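Local coordinates for RagA protein (PDB 6SLN) that probably imports peptide nutrients across the outer membrane of Porphyromonas gingivalis as a TonB-dependent receptor barrel, at residues K514-Y528 with Y567-D581. Residues are numbered along the deposited sequence; the frame is centred on the assembly and turned at random.
Sequences KHDLTALMGHEYIEY and YAYLSFFSRFNYGFD. With 3PE (1,2-Distearoyl-sn-glycerophosphoethanolamine), chain G; LMT (dodecyl-beta-D-maltoside), chain H.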
loop_
_atom_site.group_PDB
_atom_site.type_symbol
_atom_site.label_atom_id
_atom_site.label_comp_id
_atom_site.label_asym_id
_atom_site.label_seq_id
_atom_site.Cartn_x
_atom_site.Cartn_y
_atom_site.Cartn_z
ATOM N N LYS A 514 -44.957 -39.910 -26.760
ATOM C CA LYS A 514 -44.491 -39.275 -27.979
ATOM C C LYS A 514 -44.285 -37.770 -27.818
ATOM O O LYS A 514 -44.093 -37.071 -28.818
ATOM C CB LYS A 514 -45.485 -39.558 -29.099
ATOM C CG LYS A 514 -45.644 -41.029 -29.444
ATOM C CD LYS A 514 -46.508 -41.192 -30.678
ATOM C CE LYS A 514 -45.677 -41.174 -31.934
ATOM N NZ LYS A 514 -46.455 -41.496 -33.169
ATOM N N HIS A 515 -44.317 -37.251 -26.590
ATOM C CA HIS A 515 -44.172 -35.811 -26.372
ATOM C C HIS A 515 -43.447 -35.595 -25.050
ATOM O O HIS A 515 -44.008 -35.865 -23.983
ATOM C CB HIS A 515 -45.529 -35.113 -26.356
ATOM C CG HIS A 515 -46.238 -35.110 -27.675
ATOM N ND1 HIS A 515 -46.040 -34.133 -28.627
ATOM C CD2 HIS A 515 -47.164 -35.953 -28.191
ATOM C CE1 HIS A 515 -46.811 -34.377 -29.674
ATOM N NE2 HIS A 515 -47.500 -35.479 -29.436
ATOM N N ASP A 516 -42.211 -35.109 -25.114
ATOM C CA ASP A 516 -41.442 -34.739 -23.931
ATOM C C ASP A 516 -41.243 -33.235 -23.931
ATOM O O ASP A 516 -40.776 -32.668 -24.921
ATOM C CB ASP A 516 -40.083 -35.442 -23.899
ATOM C CG ASP A 516 -40.206 -36.945 -23.774
ATOM O OD1 ASP A 516 -39.826 -37.660 -24.734
ATOM O OD2 ASP A 516 -40.684 -37.406 -22.713
ATOM N N LEU A 517 -41.603 -32.589 -22.836
ATOM C CA LEU A 517 -41.343 -31.170 -22.680
ATOM C C LEU A 517 -40.424 -30.959 -21.484
ATOM O O LEU A 517 -40.530 -31.656 -20.469
ATOM C CB LEU A 517 -42.641 -30.377 -22.517
ATOM C CG LEU A 517 -42.450 -28.859 -22.444
ATOM C CD1 LEU A 517 -42.191 -28.287 -23.831
ATOM C CD2 LEU A 517 -43.645 -28.175 -21.787
ATOM N N THR A 518 -39.502 -30.015 -21.624
ATOM C CA THR A 518 -38.608 -29.619 -20.550
ATOM C C THR A 518 -38.669 -28.107 -20.419
ATOM O O THR A 518 -38.528 -27.387 -21.414
ATOM C CB THR A 518 -37.171 -30.077 -20.815
ATOM O OG1 THR A 518 -37.117 -31.508 -20.789
ATOM C CG2 THR A 518 -36.239 -29.502 -19.767
ATOM N N ALA A 519 -38.905 -27.633 -19.202
ATOM C CA ALA A 519 -38.933 -26.213 -18.918
ATOM C C ALA A 519 -37.911 -25.921 -17.841
ATOM O O ALA A 519 -37.704 -26.731 -16.932
ATOM C CB ALA A 519 -40.311 -25.741 -18.458
ATOM N N LEU A 520 -37.277 -24.756 -17.959
ATOM C CA LEU A 520 -36.232 -24.339 -17.034
ATOM C C LEU A 520 -36.323 -22.832 -16.853
ATOM O O LEU A 520 -36.081 -22.082 -17.802
ATOM C CB LEU A 520 -34.862 -24.742 -17.558
ATOM C CG LEU A 520 -33.646 -24.518 -16.656
ATOM C CD1 LEU A 520 -32.570 -25.494 -17.047
ATOM C CD2 LEU A 520 -33.111 -23.099 -16.756
ATOM N N MET A 521 -36.655 -22.394 -15.642
ATOM C CA MET A 521 -36.497 -21.007 -15.234
ATOM C C MET A 521 -35.207 -20.857 -14.433
ATOM O O MET A 521 -34.801 -21.768 -13.704
ATOM C CB MET A 521 -37.691 -20.541 -14.398
ATOM C CG MET A 521 -39.029 -20.718 -15.080
ATOM S SD MET A 521 -39.449 -19.276 -16.070
ATOM C CE MET A 521 -40.648 -18.461 -15.011
ATOM N N GLY A 522 -34.560 -19.704 -14.573
ATOM C CA GLY A 522 -33.268 -19.492 -13.946
ATOM C C GLY A 522 -33.054 -18.054 -13.536
ATOM O O GLY A 522 -33.522 -17.122 -14.197
ATOM N N HIS A 523 -32.332 -17.877 -12.424
ATOM C CA HIS A 523 -31.890 -16.577 -11.940
ATOM C C HIS A 523 -30.382 -16.609 -11.726
ATOM O O HIS A 523 -29.822 -17.642 -11.351
ATOM C CB HIS A 523 -32.561 -16.175 -10.629
ATOM C CG HIS A 523 -31.736 -15.223 -9.815
ATOM N ND1 HIS A 523 -30.831 -15.645 -8.864
ATOM C CD2 HIS A 523 -31.640 -13.870 -9.854
ATOM C CE1 HIS A 523 -30.228 -14.591 -8.340
ATOM N NE2 HIS A 523 -30.701 -13.502 -8.921
ATOM N N GLU A 524 -29.735 -15.457 -11.928
ATOM C CA GLU A 524 -28.283 -15.386 -11.893
ATOM C C GLU A 524 -27.832 -13.976 -11.531
ATOM O O GLU A 524 -28.279 -13.008 -12.154
ATOM C CB GLU A 524 -27.710 -15.800 -13.243
ATOM C CG GLU A 524 -26.234 -15.518 -13.414
ATOM C CD GLU A 524 -25.590 -16.490 -14.367
ATOM O OE1 GLU A 524 -25.584 -16.237 -15.595
ATOM O OE2 GLU A 524 -25.119 -17.527 -13.878
ATOM N N TYR A 525 -26.937 -13.868 -10.537
ATOM C CA TYR A 525 -26.309 -12.607 -10.143
ATOM C C TYR A 525 -24.793 -12.796 -10.051
ATOM O O TYR A 525 -24.305 -13.667 -9.321
ATOM C CB TYR A 525 -26.863 -12.096 -8.811
ATOM C CG TYR A 525 -26.196 -10.815 -8.308
ATOM C CD1 TYR A 525 -26.508 -9.586 -8.872
ATOM C CD2 TYR A 525 -25.270 -10.836 -7.263
ATOM C CE1 TYR A 525 -25.914 -8.420 -8.424
ATOM C CE2 TYR A 525 -24.668 -9.662 -6.811
ATOM C CZ TYR A 525 -25.004 -8.457 -7.392
ATOM O OH TYR A 525 -24.427 -7.277 -6.960
ATOM N N ILE A 526 -24.055 -11.991 -10.803
ATOM C CA ILE A 526 -22.604 -11.970 -10.752
ATOM C C ILE A 526 -22.195 -10.538 -10.452
ATOM O O ILE A 526 -22.782 -9.589 -10.982
ATOM C CB ILE A 526 -21.943 -12.482 -12.058
ATOM C CG1 ILE A 526 -22.223 -11.537 -13.220
ATOM C CG2 ILE A 526 -22.414 -13.892 -12.434
ATOM C CD1 ILE A 526 -21.526 -11.934 -14.512
ATOM N N GLU A 527 -21.218 -10.385 -9.565
ATOM C CA GLU A 527 -20.700 -9.074 -9.213
ATOM C C GLU A 527 -19.203 -9.193 -9.006
ATOM O O GLU A 527 -18.690 -10.273 -8.707
ATOM C CB GLU A 527 -21.378 -8.497 -7.965
ATOM C CG GLU A 527 -20.763 -8.909 -6.648
ATOM C CD GLU A 527 -21.379 -8.152 -5.486
ATOM O OE1 GLU A 527 -22.368 -7.409 -5.704
ATOM O OE2 GLU A 527 -20.870 -8.294 -4.354
ATOM N N TYR A 528 -18.514 -8.071 -9.185
ATOM C CA TYR A 528 -17.063 -8.005 -9.099
ATOM C C TYR A 528 -16.678 -6.718 -8.392
ATOM O O TYR A 528 -17.150 -5.641 -8.759
ATOM C CB TYR A 528 -16.420 -8.055 -10.500
ATOM C CG TYR A 528 -14.957 -7.620 -10.542
ATOM C CD1 TYR A 528 -14.618 -6.274 -10.598
ATOM C CD2 TYR A 528 -13.923 -8.558 -10.539
ATOM C CE1 TYR A 528 -13.319 -5.862 -10.625
ATOM C CE2 TYR A 528 -12.612 -8.155 -10.576
ATOM C CZ TYR A 528 -12.310 -6.800 -10.620
ATOM O OH TYR A 528 -11.002 -6.363 -10.654
ATOM N N TYR A 567 -18.279 -3.961 -11.095
ATOM C CA TYR A 567 -19.382 -4.136 -12.013
ATOM C C TYR A 567 -20.275 -5.215 -11.433
ATOM O O TYR A 567 -19.885 -5.947 -10.517
ATOM C CB TYR A 567 -18.901 -4.483 -13.435
ATOM C CG TYR A 567 -18.224 -5.834 -13.617
ATOM C CD1 TYR A 567 -18.958 -7.017 -13.652
ATOM C CD2 TYR A 567 -16.843 -5.923 -13.788
ATOM C CE1 TYR A 567 -18.320 -8.263 -13.834
ATOM C CE2 TYR A 567 -16.202 -7.161 -13.967
ATOM C CZ TYR A 567 -16.946 -8.315 -13.987
ATOM O OH TYR A 567 -16.324 -9.517 -14.170
ATOM N N ALA A 568 -21.484 -5.300 -11.975
ATOM C CA ALA A 568 -22.388 -6.374 -11.610
ATOM C C ALA A 568 -23.332 -6.644 -12.772
ATOM O O ALA A 568 -23.499 -5.818 -13.681
ATOM C CB ALA A 568 -23.161 -6.045 -10.326
ATOM N N TYR A 569 -23.925 -7.831 -12.740
ATOM C CA TYR A 569 -24.930 -8.235 -13.705
ATOM C C TYR A 569 -26.060 -8.906 -12.945
ATOM O O TYR A 569 -25.828 -9.577 -11.932
ATOM C CB TYR A 569 -24.374 -9.217 -14.741
ATOM C CG TYR A 569 -23.487 -8.620 -15.805
ATOM C CD1 TYR A 569 -24.031 -8.034 -16.943
ATOM C CD2 TYR A 569 -22.097 -8.679 -15.691
ATOM C CE1 TYR A 569 -23.212 -7.507 -17.931
ATOM C CE2 TYR A 569 -21.269 -8.144 -16.670
ATOM C CZ TYR A 569 -21.832 -7.560 -17.785
ATOM O OH TYR A 569 -21.017 -7.032 -18.766
ATOM N N LEU A 570 -27.285 -8.715 -13.440
ATOM C CA LEU A 570 -28.465 -9.411 -12.938
ATOM C C LEU A 570 -29.192 -10.026 -14.117
ATOM O O LEU A 570 -29.414 -9.353 -15.130
ATOM C CB LEU A 570 -29.416 -8.480 -12.177
ATOM C CG LEU A 570 -30.640 -9.210 -11.598
ATOM C CD1 LEU A 570 -30.252 -10.242 -10.507
ATOM C CD2 LEU A 570 -31.645 -8.207 -11.070
ATOM N N SER A 571 -29.586 -11.291 -13.977
ATOM C CA SER A 571 -30.088 -12.060 -15.101
ATOM C C SER A 571 -31.304 -12.876 -14.698
ATOM O O SER A 571 -31.351 -13.437 -13.599
ATOM C CB SER A 571 -28.997 -12.988 -15.632
ATOM O OG SER A 571 -28.259 -12.349 -16.647
ATOM N N PHE A 572 -32.287 -12.938 -15.593
ATOM C CA PHE A 572 -33.401 -13.866 -15.467
ATOM C C PHE A 572 -33.556 -14.549 -16.805
ATOM O O PHE A 572 -33.586 -13.875 -17.841
ATOM C CB PHE A 572 -34.688 -13.155 -15.065
ATOM C CG PHE A 572 -34.578 -12.395 -13.770
ATOM C CD1 PHE A 572 -34.610 -13.059 -12.561
ATOM C CD2 PHE A 572 -34.441 -11.017 -13.766
ATOM C CE1 PHE A 572 -34.507 -12.366 -11.366
ATOM C CE2 PHE A 572 -34.335 -10.319 -12.580
ATOM C CZ PHE A 572 -34.364 -10.999 -11.373
ATOM N N PHE A 573 -33.597 -15.880 -16.803
ATOM C CA PHE A 573 -33.549 -16.581 -18.076
ATOM C C PHE A 573 -34.429 -17.819 -18.053
ATOM O O PHE A 573 -34.812 -18.330 -16.999
ATOM C CB PHE A 573 -32.119 -16.954 -18.470
ATOM C CG PHE A 573 -31.387 -17.828 -17.474
ATOM C CD1 PHE A 573 -30.695 -17.265 -16.406
ATOM C CD2 PHE A 573 -31.321 -19.216 -17.650
ATOM C CE1 PHE A 573 -29.981 -18.073 -15.512
ATOM C CE2 PHE A 573 -30.604 -20.037 -16.752
ATOM C CZ PHE A 573 -29.937 -19.467 -15.691
ATOM N N SER A 574 -34.742 -18.290 -19.252
ATOM C CA SER A 574 -35.583 -19.454 -19.434
ATOM C C SER A 574 -35.104 -20.241 -20.644
ATOM O O SER A 574 -34.537 -19.690 -21.598
ATOM C CB SER A 574 -37.042 -19.050 -19.640
ATOM O OG SER A 574 -37.127 -18.271 -20.813
ATOM N N ARG A 575 -35.381 -21.537 -20.606
ATOM C CA ARG A 575 -35.046 -22.405 -21.720
ATOM C C ARG A 575 -36.052 -23.545 -21.732
ATOM O O ARG A 575 -36.312 -24.155 -20.689
ATOM C CB ARG A 575 -33.623 -22.941 -21.591
ATOM C CG ARG A 575 -33.220 -23.850 -22.729
ATOM C CD ARG A 575 -32.564 -25.112 -22.216
ATOM N NE ARG A 575 -31.181 -24.889 -21.801
ATOM C CZ ARG A 575 -30.496 -25.730 -21.033
ATOM N NH1 ARG A 575 -31.068 -26.843 -20.595
ATOM N NH2 ARG A 575 -29.241 -25.465 -20.702
ATOM N N PHE A 576 -36.618 -23.819 -22.910
ATOM C CA PHE A 576 -37.664 -24.818 -23.085
ATOM C C PHE A 576 -37.254 -25.792 -24.174
ATOM O O PHE A 576 -36.684 -25.389 -25.192
ATOM C CB PHE A 576 -38.983 -24.157 -23.440
ATOM C CG PHE A 576 -39.480 -23.236 -22.389
ATOM C CD1 PHE A 576 -40.290 -23.707 -21.372
ATOM C CD2 PHE A 576 -39.118 -21.902 -22.395
ATOM C CE1 PHE A 576 -40.752 -22.859 -20.387
ATOM C CE2 PHE A 576 -39.568 -21.044 -21.403
ATOM C CZ PHE A 576 -40.391 -21.526 -20.401
ATOM N N ASN A 577 -37.555 -27.075 -23.954
ATOM C CA ASN A 577 -37.131 -28.159 -24.837
ATOM C C ASN A 577 -38.310 -29.086 -25.090
ATOM O O ASN A 577 -38.792 -29.753 -24.169
ATOM C CB ASN A 577 -35.960 -28.932 -24.235
ATOM C CG ASN A 577 -34.930 -28.023 -23.618
ATOM O OD1 ASN A 577 -34.301 -27.230 -24.315
ATOM N ND2 ASN A 577 -34.753 -28.126 -22.301
ATOM N N TYR A 578 -38.750 -29.144 -26.340
ATOM C CA TYR A 578 -39.859 -29.981 -26.765
ATOM C C TYR A 578 -39.345 -31.116 -27.647
ATOM O O TYR A 578 -38.368 -30.958 -28.385
ATOM C CB TYR A 578 -40.878 -29.132 -27.513
ATOM C CG TYR A 578 -42.045 -29.884 -28.072
ATOM C CD1 TYR A 578 -41.950 -30.546 -29.287
ATOM C CD2 TYR A 578 -43.260 -29.902 -27.404
ATOM C CE1 TYR A 578 -43.020 -31.230 -29.808
ATOM C CE2 TYR A 578 -44.344 -30.580 -27.924
ATOM C CZ TYR A 578 -44.214 -31.245 -29.124
ATOM O OH TYR A 578 -45.277 -31.928 -29.647
ATOM N N GLY A 579 -40.006 -32.269 -27.569
ATOM C CA GLY A 579 -39.539 -33.425 -28.308
ATOM C C GLY A 579 -40.616 -34.388 -28.771
ATOM O O GLY A 579 -40.920 -35.359 -28.072
ATOM N N PHE A 580 -41.174 -34.151 -29.961
ATOM C CA PHE A 580 -42.225 -35.009 -30.495
ATOM C C PHE A 580 -41.637 -36.262 -31.127
ATOM O O PHE A 580 -40.671 -36.197 -31.894
ATOM C CB PHE A 580 -43.069 -34.269 -31.534
ATOM C CG PHE A 580 -43.979 -35.177 -32.322
ATOM C CD1 PHE A 580 -44.863 -36.033 -31.676
ATOM C CD2 PHE A 580 -43.943 -35.190 -33.702
ATOM C CE1 PHE A 580 -45.692 -36.877 -32.388
ATOM C CE2 PHE A 580 -44.779 -36.030 -34.421
ATOM C CZ PHE A 580 -45.651 -36.875 -33.763
ATOM N N ASP A 581 -42.263 -37.402 -30.834
ATOM C CA ASP A 581 -41.709 -38.711 -31.163
ATOM C C ASP A 581 -40.280 -38.687 -30.634
ATOM O O ASP A 581 -40.061 -38.243 -29.495
ATOM C CB ASP A 581 -41.844 -38.979 -32.648
ATOM C CG ASP A 581 -42.294 -40.391 -32.962
ATOM O OD1 ASP A 581 -43.268 -40.563 -33.732
ATOM O OD2 ASP A 581 -41.668 -41.332 -32.439
HETATM C C1 3PE G . -29.094 -8.125 -5.913
HETATM C C2 3PE G . -29.368 -9.588 -5.637
HETATM C C3 3PE G . -30.261 -10.154 -6.756
HETATM O O31 3PE G . -30.634 -11.477 -6.475
HETATM O O32 3PE G . -32.812 -10.992 -6.709
HETATM C C31 3PE G . -32.002 -11.745 -6.289
HETATM C C32 3PE G . -32.455 -13.002 -5.522
HETATM C C33 3PE G . -32.992 -14.118 -6.423
HETATM C C34 3PE G . -33.628 -15.223 -5.571
HETATM C C35 3PE G . -32.732 -16.462 -5.444
HETATM C C36 3PE G . -33.589 -17.730 -5.489
HETATM C C37 3PE G . -32.945 -18.879 -4.705
HETATM C C38 3PE G . -33.834 -20.124 -4.818
HETATM C C39 3PE G . -33.113 -21.326 -4.222
HETATM C C3A 3PE G . -33.766 -22.625 -4.688
HETATM C C3B 3PE G . -32.736 -23.759 -4.668
HETATM O O21 3PE G . -28.087 -10.171 -5.564
HETATM O O22 3PE G . -27.592 -10.869 -3.493
HETATM C C21 3PE G . -27.929 -11.167 -4.582
HETATM C C22 3PE G . -28.168 -12.646 -4.898
HETATM C C23 3PE G . -27.916 -13.536 -3.676
HETATM C C24 3PE G . -28.989 -14.630 -3.672
HETATM C C25 3PE G . -28.400 -16.044 -3.627
HETATM C C26 3PE G . -29.452 -17.025 -3.085
HETATM C C27 3PE G . -28.791 -18.368 -2.765
HETATM C C28 3PE G . -29.805 -19.385 -2.228
HETATM C C29 3PE G . -29.149 -20.759 -2.018
HETATM C C2A 3PE G . -29.709 -21.485 -0.787
HETATM C C2B 3PE G . -29.941 -22.996 -1.001
HETATM C C2C 3PE G . -29.539 -23.779 0.267
HETATM C C2D 3PE G . -29.819 -25.294 0.198
HETATM C C1B LMT H . -24.568 -3.769 -3.629
HETATM C C2B LMT H . -23.025 -3.411 -3.585
HETATM C C3B LMT H . -22.751 -1.942 -3.176
HETATM C C4B LMT H . -23.673 -1.039 -4.019
HETATM C C5B LMT H . -25.069 -1.412 -3.496
HETATM C C6B LMT H . -26.114 -0.330 -3.807
HETATM O O1B LMT H . -25.007 -4.439 -2.473
HETATM O O2B LMT H . -22.362 -4.289 -2.753
HETATM O O3B LMT H . -21.422 -1.606 -3.249
HETATM O "O4'" LMT H . -23.400 0.301 -3.841
HETATM O O5B LMT H . -25.441 -2.698 -3.969
HETATM O O6B LMT H . -26.791 0.043 -2.650
HETATM C "C1'" LMT H . -25.574 -8.067 -0.847
HETATM C "C2'" LMT H . -24.871 -8.161 -2.218
HETATM C "C3'" LMT H . -24.387 -6.728 -2.503
HETATM C "C4'" LMT H . -25.561 -5.737 -2.645
HETATM C "C5'" LMT H . -26.649 -5.992 -1.530
HETATM C "C6'" LMT H . -28.037 -5.468 -1.900
HETATM O "O1'" LMT H . -25.849 -9.278 -0.203
HETATM O "O2'" LMT H . -23.750 -8.970 -2.190
HETATM O "O3'" LMT H . -23.568 -6.694 -3.610
HETATM O "O5'" LMT H . -26.797 -7.341 -1.047
HETATM O "O6'" LMT H . -27.981 -4.847 -3.159
HETATM C C1 LMT H . -25.755 -10.545 -0.874
HETATM C C2 LMT H . -25.257 -11.547 0.154
HETATM C C3 LMT H . -24.800 -12.890 -0.361
HETATM C C4 LMT H . -25.075 -13.987 0.665
HETATM C C5 LMT H . -25.627 -15.227 0.004
HETATM C C6 LMT H . -25.053 -16.528 0.517
HETATM C C7 LMT H . -25.430 -17.634 -0.447
HETATM C C8 LMT H . -24.990 -19.007 0.017
HETATM C C9 LMT H . -25.351 -20.069 -1.007
HETATM C C10 LMT H . -25.015 -21.481 -0.561
HETATM C C11 LMT H . -25.137 -22.434 -1.732
HETATM C C12 LMT H . -25.095 -23.880 -1.345
#
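Residues 515-528 and 567-580 belong to neighbouring strands, 515-540 and 561-580, of the transmembrane beta-barrel of this TonB-dependent receptor. Gly522 and Phe573 form one of their antiparallel hydrogen-bonded pairs. Backbone bonds join the two segments along their length, from Lys514 with Asp581 to Tyr528 with Tyr567.

Alternate residues face opposite sides of the barrel wall. His523, Tyr525, Leu570 and Phe572 lie on the lipid-binding side, and Leu520, Phe573 and Arg575 on the other.

Phe573 CG sits between its backbone N and carbonyl carbon (chi1 58°), which lays the ring over Gly522. Gly522 CA makes a CH-pi contact over the centre of that ring, 3.8 Å from the centroid. Leu520 CD2 touches Phe573 CE2 at 4.0 Å. Tyr567 takes a similar first torsion (chi1 67°), which turns one face of its ring to Tyr528 CB. This is a CH-pi contact with CB 3.6 Å from the Tyr567 centroid, while the two rings are almost parallel (9°) but slid apart. Ile526 CD1 packs on Tyr569 CD2 at 3.5 Å.

On the lipid side, Phe572 CE1 meets the edge of the His523 ring at CD2, 3.6 Å away. One face of that imidazole carries C33 of the bound phospholipid over its centre. His523 NE2 gives a weak hydrogen bond to lipid O31 (3.2 Å). The ester oxygen O21 rests over one face of Tyr525, offset toward the rim. Leu570 CD1 reaches both His523 NE2 (3.7 Å) and the lipid glycerol.

Strand 487-510 continues the wall beyond strand 515-540. Glu524 OE2 is hydrogen-bonded to Thr502 OG1 of that strand, and Glu527 forms a salt bridge with its Lys499. Beyond strand 561-580 lies strand 584-595, where Ser571 bonds Asp593 and Ser574 bonds the Val590 carbonyl.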